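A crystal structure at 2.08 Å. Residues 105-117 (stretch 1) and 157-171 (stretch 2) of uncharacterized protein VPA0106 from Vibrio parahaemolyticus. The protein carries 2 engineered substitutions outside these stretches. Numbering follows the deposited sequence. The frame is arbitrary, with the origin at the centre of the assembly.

Stretch 1, residues 105-117: EGRYWILHTMDMG
Stretch 2, residues 157-171: VDSNLVKLMGRIMAV

The strand that begins at Trp-109 runs antiparallel to strand 161-169, their N-to-C directions 155° apart and their axes 4.6 Å apart at closest approach. Both are extended. The register pairs Trp-109 with Ile-168, Leu-111 with Gly-166 and Thr-113 with Leu-164 on one face. Ile-110 with Arg-167, His-112 with Met-165 and Met-114 with Lys-163 share the other face and are the hydrogen-bonded pairs. In the central one, His-112 N to Met-165 O and Met-165 N to His-112 O are both 2.8 Å.

Met-169, a selenomethionine, has the most surface covered. Its CA-to-CB bond points toward stretch 1; chi1 is t, chi2 t and chi3 m. Its N donates to Tyr-108 O at 2.8 Å, and its CB lies 3.7 Å from Tyr-108 CB. Arg-107 (t, t, m) brings NH1 back to Met-169 O, a 2.9 Å hydrogen bond near the guanidinium plane.

Arg-167 is m, t, t. Ile-110 N to Arg-167 O is 2.9 Å and Arg-167 N to Ile-110 O 3.0 Å. Water 1 joins its side chain to His-112: it is 3.0 Å from His-112 ND1 and accepts a weak bond from Arg-167 NH2 at 2.9 Å.

Met-116, also selenomethionine, is m, m, m. Its N donates to Ser-159 OG at 3.0 Å. Ser-159 OG in turn donates to Leu-161 O at 2.5 Å, so it connects the backbone of Met-116 to that of Leu-161.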

# COMPACT_ATOMS: atom_id res chain seq x y z
N GLU A 105 18.16 -16.83 -2.03
CA GLU A 105 19.03 -15.68 -1.79
C GLU A 105 18.91 -14.58 -2.84
O GLU A 105 18.92 -14.85 -4.04
CB GLU A 105 20.49 -16.13 -1.69
CG GLU A 105 21.43 -14.99 -1.35
CD GLU A 105 22.86 -15.46 -1.15
OE1 GLU A 105 23.68 -15.29 -2.07
OE2 GLU A 105 23.14 -16.01 -0.06
N GLY A 106 18.81 -13.35 -2.37
CA GLY A 106 18.71 -12.21 -3.26
C GLY A 106 17.33 -11.78 -3.72
O GLY A 106 17.14 -10.62 -4.08
N ARG A 107 16.35 -12.68 -3.70
CA ARG A 107 15.02 -12.32 -4.15
C ARG A 107 14.25 -11.46 -3.15
O ARG A 107 14.09 -11.83 -1.99
CB ARG A 107 14.21 -13.58 -4.47
CG ARG A 107 12.89 -13.29 -5.19
CD ARG A 107 12.11 -14.56 -5.46
NE ARG A 107 12.89 -15.51 -6.25
CZ ARG A 107 13.12 -15.40 -7.56
NH1 ARG A 107 12.63 -14.38 -8.24
NH2 ARG A 107 13.85 -16.32 -8.18
N TYR A 108 13.78 -10.30 -3.61
CA TYR A 108 13.01 -9.41 -2.75
C TYR A 108 11.60 -9.98 -2.59
O TYR A 108 11.02 -10.51 -3.55
CB TYR A 108 12.88 -8.01 -3.37
CG TYR A 108 12.00 -7.07 -2.57
CD1 TYR A 108 12.51 -6.35 -1.50
CD2 TYR A 108 10.64 -6.96 -2.85
CE1 TYR A 108 11.69 -5.53 -0.72
CE2 TYR A 108 9.80 -6.14 -2.07
CZ TYR A 108 10.34 -5.43 -1.01
OH TYR A 108 9.53 -4.63 -0.23
N TRP A 109 11.06 -9.88 -1.38
CA TRP A 109 9.71 -10.34 -1.10
C TRP A 109 9.21 -9.60 0.12
O TRP A 109 10.00 -9.12 0.94
CB TRP A 109 9.66 -11.84 -0.82
CG TRP A 109 10.44 -12.27 0.38
CD1 TRP A 109 11.76 -12.62 0.43
CD2 TRP A 109 9.94 -12.41 1.72
NE1 TRP A 109 12.12 -12.96 1.71
CE2 TRP A 109 11.02 -12.85 2.52
CE3 TRP A 109 8.69 -12.21 2.32
CZ2 TRP A 109 10.89 -13.08 3.90
CZ3 TRP A 109 8.55 -12.45 3.68
CH2 TRP A 109 9.65 -12.88 4.45
N ILE A 110 7.89 -9.49 0.24
CA ILE A 110 7.32 -8.80 1.38
C ILE A 110 5.88 -9.25 1.63
O ILE A 110 5.11 -9.46 0.69
CB ILE A 110 7.35 -7.26 1.18
CG1 ILE A 110 6.82 -6.56 2.42
CG2 ILE A 110 6.54 -6.88 -0.06
CD1 ILE A 110 7.15 -5.09 2.47
N LEU A 111 5.55 -9.44 2.90
CA LEU A 111 4.19 -9.79 3.31
C LEU A 111 3.74 -8.51 4.01
O LEU A 111 4.30 -8.13 5.04
CB LEU A 111 4.18 -10.98 4.27
CG LEU A 111 2.85 -11.28 4.99
CD1 LEU A 111 1.73 -11.48 3.98
CD2 LEU A 111 3.03 -12.53 5.85
N HIS A 112 2.74 -7.85 3.45
CA HIS A 112 2.27 -6.58 4.00
C HIS A 112 0.79 -6.64 4.39
O HIS A 112 -0.06 -6.96 3.56
CB HIS A 112 2.50 -5.50 2.94
CG HIS A 112 1.99 -4.15 3.32
ND1 HIS A 112 1.48 -3.26 2.38
CD2 HIS A 112 1.91 -3.51 4.51
CE1 HIS A 112 1.11 -2.15 2.99
NE2 HIS A 112 1.36 -2.28 4.28
N THR A 113 0.49 -6.32 5.64
CA THR A 113 -0.89 -6.33 6.11
C THR A 113 -1.25 -5.00 6.73
O THR A 113 -0.41 -4.35 7.35
CB THR A 113 -1.14 -7.45 7.17
OG1 THR A 113 -0.22 -7.31 8.25
CG2 THR A 113 -0.98 -8.84 6.54
N MSE A 114 -2.51 -4.60 6.56
CA MSE A 114 -2.99 -3.34 7.11
C MSE A 114 -4.38 -3.55 7.69
O MSE A 114 -5.14 -4.39 7.20
CB MSE A 114 -3.05 -2.27 6.01
CG MSE A 114 -1.68 -1.90 5.46
SE MSE A 114 -1.75 -0.52 4.10
CE MSE A 114 -2.34 -1.67 2.67
N ASP A 115 -4.71 -2.81 8.74
CA ASP A 115 -6.01 -2.96 9.35
C ASP A 115 -7.01 -1.98 8.75
O ASP A 115 -6.64 -1.13 7.91
CB ASP A 115 -5.95 -2.81 10.88
CG ASP A 115 -5.45 -1.44 11.33
OD1 ASP A 115 -5.76 -0.42 10.67
OD2 ASP A 115 -4.77 -1.39 12.38
N MSE A 116 -8.26 -2.09 9.18
CA MSE A 116 -9.34 -1.25 8.68
C MSE A 116 -9.27 0.22 9.09
O MSE A 116 -10.16 1.00 8.77
CB MSE A 116 -10.68 -1.86 9.10
CG MSE A 116 -10.92 -3.24 8.50
SE MSE A 116 -10.97 -3.19 6.55
CE MSE A 116 -12.74 -2.42 6.42
N GLY A 117 -8.23 0.59 9.83
CA GLY A 117 -8.09 1.98 10.22
C GLY A 117 -7.00 2.60 9.35
O GLY A 117 -6.59 3.75 9.55
N VAL A 157 -3.84 -7.70 15.83
CA VAL A 157 -4.52 -6.73 14.98
C VAL A 157 -5.73 -6.11 15.66
O VAL A 157 -6.45 -6.76 16.42
CB VAL A 157 -4.94 -7.37 13.61
CG1 VAL A 157 -3.71 -7.98 12.93
CG2 VAL A 157 -6.00 -8.44 13.82
N ASP A 158 -5.96 -4.83 15.38
CA ASP A 158 -7.06 -4.10 15.99
C ASP A 158 -8.39 -4.14 15.25
O ASP A 158 -9.41 -3.70 15.79
CB ASP A 158 -6.63 -2.66 16.27
CG ASP A 158 -5.57 -2.58 17.36
OD1 ASP A 158 -4.49 -2.03 17.09
OD2 ASP A 158 -5.82 -3.07 18.48
N SER A 159 -8.37 -4.63 14.01
CA SER A 159 -9.60 -4.80 13.25
C SER A 159 -9.63 -6.30 12.93
O SER A 159 -8.58 -6.89 12.65
CB SER A 159 -9.60 -3.97 11.95
OG SER A 159 -8.66 -4.44 11.01
N ASN A 160 -10.80 -6.93 12.98
CA ASN A 160 -10.86 -8.36 12.70
C ASN A 160 -10.60 -8.66 11.24
O ASN A 160 -10.16 -9.75 10.89
CB ASN A 160 -12.21 -8.94 13.13
CG ASN A 160 -12.39 -8.93 14.64
OD1 ASN A 160 -11.42 -9.10 15.38
ND2 ASN A 160 -13.62 -8.73 15.09
N LEU A 161 -10.86 -7.68 10.38
CA LEU A 161 -10.61 -7.83 8.95
C LEU A 161 -9.30 -7.10 8.67
O LEU A 161 -9.12 -5.95 9.07
CB LEU A 161 -11.74 -7.19 8.13
CG LEU A 161 -13.15 -7.77 8.26
CD1 LEU A 161 -14.14 -6.85 7.56
CD2 LEU A 161 -13.19 -9.17 7.67
N VAL A 162 -8.37 -7.77 7.99
CA VAL A 162 -7.11 -7.12 7.67
C VAL A 162 -6.75 -7.40 6.22
O VAL A 162 -6.86 -8.53 5.74
CB VAL A 162 -5.95 -7.60 8.61
CG1 VAL A 162 -6.50 -7.94 9.99
CG2 VAL A 162 -5.24 -8.78 8.02
N LYS A 163 -6.34 -6.36 5.50
CA LYS A 163 -5.99 -6.53 4.10
C LYS A 163 -4.58 -7.08 3.97
O LYS A 163 -3.65 -6.57 4.59
CB LYS A 163 -6.13 -5.19 3.37
CG LYS A 163 -5.78 -5.22 1.87
CD LYS A 163 -6.28 -3.95 1.18
CE LYS A 163 -5.63 -3.74 -0.19
NZ LYS A 163 -5.46 -5.00 -0.97
N LEU A 164 -4.43 -8.13 3.18
CA LEU A 164 -3.13 -8.76 2.99
C LEU A 164 -2.64 -8.63 1.55
O LEU A 164 -3.41 -8.83 0.61
CB LEU A 164 -3.21 -10.25 3.35
CG LEU A 164 -1.95 -11.11 3.18
CD1 LEU A 164 -2.10 -12.40 3.99
CD2 LEU A 164 -1.73 -11.44 1.70
N MSE A 165 -1.37 -8.28 1.41
CA MSE A 165 -0.74 -8.14 0.09
C MSE A 165 0.67 -8.71 0.16
O MSE A 165 1.46 -8.34 1.02
CB MSE A 165 -0.67 -6.67 -0.33
CG MSE A 165 0.25 -6.40 -1.53
SE MSE A 165 -0.52 -6.74 -3.28
CE MSE A 165 0.77 -5.76 -4.34
N GLY A 166 0.97 -9.63 -0.76
CA GLY A 166 2.29 -10.21 -0.81
C GLY A 166 2.92 -9.86 -2.15
O GLY A 166 2.25 -9.87 -3.18
N ARG A 167 4.21 -9.51 -2.13
CA ARG A 167 4.91 -9.16 -3.36
C ARG A 167 6.21 -9.96 -3.43
O ARG A 167 6.97 -10.01 -2.47
CB ARG A 167 5.27 -7.67 -3.40
CG ARG A 167 4.09 -6.72 -3.34
CD ARG A 167 4.57 -5.28 -3.34
NE ARG A 167 3.50 -4.33 -3.08
CZ ARG A 167 3.60 -3.01 -3.22
NH1 ARG A 167 4.75 -2.48 -3.64
NH2 ARG A 167 2.57 -2.23 -2.95
N ILE A 168 6.44 -10.58 -4.58
CA ILE A 168 7.65 -11.36 -4.81
C ILE A 168 8.32 -10.90 -6.11
O ILE A 168 7.73 -10.99 -7.18
CB ILE A 168 7.33 -12.87 -4.91
CG1 ILE A 168 6.71 -13.35 -3.59
CG2 ILE A 168 8.61 -13.65 -5.20
CD1 ILE A 168 6.24 -14.80 -3.62
N MSE A 169 9.55 -10.41 -5.98
CA MSE A 169 10.34 -9.92 -7.11
C MSE A 169 10.60 -11.00 -8.16
O MSE A 169 10.83 -12.17 -7.84
CB MSE A 169 11.70 -9.40 -6.60
CG MSE A 169 12.76 -9.19 -7.69
SE MSE A 169 14.62 -9.29 -7.07
CE MSE A 169 14.85 -7.47 -6.48
N ALA A 170 10.56 -10.57 -9.42
CA ALA A 170 10.82 -11.43 -10.57
C ALA A 170 11.39 -10.45 -11.60
O ALA A 170 10.71 -9.53 -12.04
CB ALA A 170 9.53 -12.03 -11.08
N VAL A 171 12.65 -10.65 -11.98
CA VAL A 171 13.31 -9.73 -12.90
C VAL A 171 13.22 -10.05 -14.39
O VAL A 171 13.56 -9.22 -15.22
CB VAL A 171 14.78 -9.51 -12.48
CG1 VAL A 171 15.16 -8.05 -12.66
CG2 VAL A 171 14.98 -9.95 -11.04
O HOH W 1 1.57 -3.68 -0.60
O HOH W 2 -4.13 -3.48 13.66